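Local structure of beta-galacturonidase (6NCW) at residues A[523-526]-A[531-534]. The protein hydrolyses beta-galacturonides as a glycoside hydrolase family 2 enzyme of a human gut bacterium. Numbering follows the deposited sequence.
Sequences GSRP and NKGI
Pro526 and Asn531 bring the segments 523-526 and 531-534 together, their CA atoms 7.2 Å apart, one before and one after the short strand 529-530 in the chain. Both segments are loop chain in the TIM-barrel domain, apart from a 3-10 turn at Gly523, and the second leads away from the first toward Ile534, which packs on helices 484-500 and 544-553. One hydrogen bond joins them: Asn531 ND2 donates to Pro526 O over 3.0 Å, nearly straight at 171°, with the acceptor lying in the plane of the amide. Asn531 ND2 also sits against the proline ring, 3.5 Å from Pro526 CD, while Asn531 OD1 accepts from Arg527 NH2, so both ends of the amide are engaged and its rotation is fixed. Pro526 also packs on Pro526 of a second subunit.

The second meeting point is between Lys532 and Arg525. The lysine chain runs extended until its last torsion, where a bend (chi4 71°) sets Lys532 NZ over one face of the guanidinium, toward its rim and 3.9 Å from Arg525 NH1. The two side chains meet at about a right angle. Arg525 NH1 turns back to Ser524 O at 2.9 Å, approaching from above the carbonyl plane; NE forms a salt bridge with Asp131, and Lys532 NZ bonds to Tyr434 OH.

Arg525, Lys532, Asp131 and Tyr434 all belong to the galacturonate-binding site, and glycerol lies beside Arg525 here. Two cations held this close are consistent with a pocket suited to the sugar's carboxylate, with Asp131 probably offsetting part of the arginine's charge.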
ATOM      1  N   GLY A 523      19.700   7.931  -1.545  1.00 18.79           N
ATOM      2  CA  GLY A 523      19.235   9.303  -1.733  1.00 19.66           C
ATOM      3  C   GLY A 523      18.455   9.506  -3.018  1.00 22.96           C
ATOM      4  O   GLY A 523      17.504  10.300  -3.062  1.00 22.13           O
ATOM      5  N   SER A 524      18.830   8.789  -4.073  1.00 22.20           N
ATOM      6  CA  SER A 524      18.154   8.880  -5.356  1.00 22.23           C
ATOM      7  C   SER A 524      17.371   7.624  -5.684  1.00 22.03           C
ATOM      8  O   SER A 524      16.953   7.460  -6.832  1.00 19.32           O
ATOM      9  CB  SER A 524      19.163   9.141  -6.468  1.00 22.34           C
ATOM     10  OG  SER A 524      20.079   8.063  -6.543  1.00 26.57           O
ATOM     11  N   ARG A 525      17.168   6.733  -4.711  1.00 18.94           N
ATOM     12  CA  ARG A 525      16.559   5.425  -4.955  1.00 17.15           C
ATOM     13  C   ARG A 525      15.507   5.154  -3.887  1.00 21.18           C
ATOM     14  O   ARG A 525      15.798   4.507  -2.870  1.00 20.23           O
ATOM     15  CB  ARG A 525      17.615   4.318  -4.974  1.00 19.57           C
ATOM     16  CG  ARG A 525      18.562   4.365  -6.154  1.00 19.33           C
ATOM     17  CD  ARG A 525      17.829   4.039  -7.431  1.00 17.93           C
ATOM     18  NE  ARG A 525      18.690   4.066  -8.619  1.00 19.38           N
ATOM     19  CZ  ARG A 525      18.824   5.123  -9.421  1.00 20.33           C
ATOM     20  NH1 ARG A 525      18.153   6.242  -9.151  1.00 18.31           N
ATOM     21  NH2 ARG A 525      19.609   5.060 -10.497  1.00 17.86           N
ATOM     22  N   PRO A 526      14.276   5.634  -4.085  1.00 19.90           N
ATOM     23  CA  PRO A 526      13.203   5.364  -3.116  1.00 18.93           C
ATOM     24  C   PRO A 526      13.170   3.895  -2.715  1.00 20.44           C
ATOM     25  O   PRO A 526      13.338   2.997  -3.549  1.00 16.64           O
ATOM     26  CB  PRO A 526      11.928   5.767  -3.874  1.00 19.99           C
ATOM     27  CG  PRO A 526      12.386   6.804  -4.864  1.00 16.57           C
ATOM     28  CD  PRO A 526      13.810   6.400  -5.250  1.00 16.83           C
ATOM     29  N   ASN A 531      13.465   1.722  -9.003  1.00 19.79           N
ATOM     30  CA  ASN A 531      12.019   1.582  -9.133  1.00 22.20           C
ATOM     31  C   ASN A 531      11.538   1.650 -10.574  1.00 19.20           C
ATOM     32  O   ASN A 531      10.354   1.943 -10.811  1.00 17.61           O
ATOM     33  CB  ASN A 531      11.308   2.664  -8.312  1.00 17.04           C
ATOM     34  CG  ASN A 531      11.645   2.579  -6.847  1.00 18.54           C
ATOM     35  OD1 ASN A 531      11.002   1.848  -6.113  1.00 17.65           O
ATOM     36  ND2 ASN A 531      12.653   3.336  -6.412  1.00 20.11           N
ATOM     37  N   LYS A 532      12.417   1.406 -11.539  1.00 20.01           N
ATOM     38  CA  LYS A 532      12.037   1.597 -12.926  1.00 15.19           C
ATOM     39  C   LYS A 532      11.497   0.329 -13.544  1.00 18.50           C
ATOM     40  O   LYS A 532      11.350   0.261 -14.768  1.00 18.61           O
ATOM     41  CB  LYS A 532      13.221   2.142 -13.713  1.00 16.96           C
ATOM     42  CG  LYS A 532      13.721   3.489 -13.144  1.00 16.81           C
ATOM     43  CD  LYS A 532      14.678   4.193 -14.086  1.00 21.88           C
ATOM     44  CE  LYS A 532      15.185   5.514 -13.485  1.00 22.13           C
ATOM     45  NZ  LYS A 532      16.116   5.313 -12.359  1.00 20.73           N
ATOM     46  N   GLY A 533      11.199  -0.678 -12.727  1.00 16.16           N
ATOM     47  CA  GLY A 533      10.564  -1.868 -13.251  1.00 15.17           C
ATOM     48  C   GLY A 533       9.227  -1.542 -13.893  1.00 16.01           C
ATOM     49  O   GLY A 533       8.513  -0.620 -13.483  1.00 15.99           O
ATOM     50  N   ILE A 534       8.920  -2.281 -14.957  1.00 16.10           N
ATOM     51  CA  ILE A 534       7.559  -2.341 -15.473  1.00 18.43           C
ATOM     52  C   ILE A 534       6.689  -3.260 -14.605  1.00 18.53           C
ATOM     53  O   ILE A 534       5.461  -3.131 -14.605  1.00 15.19           O
ATOM     54  CB  ILE A 534       7.615  -2.788 -16.944  1.00 17.23           C
ATOM     55  CG1 ILE A 534       8.454  -1.784 -17.790  1.00 17.64           C
ATOM     56  CG2 ILE A 534       6.204  -3.037 -17.516  1.00 17.88           C
ATOM     57  CD1 ILE A 534       8.023  -0.282 -17.721  1.00 15.55           C
TER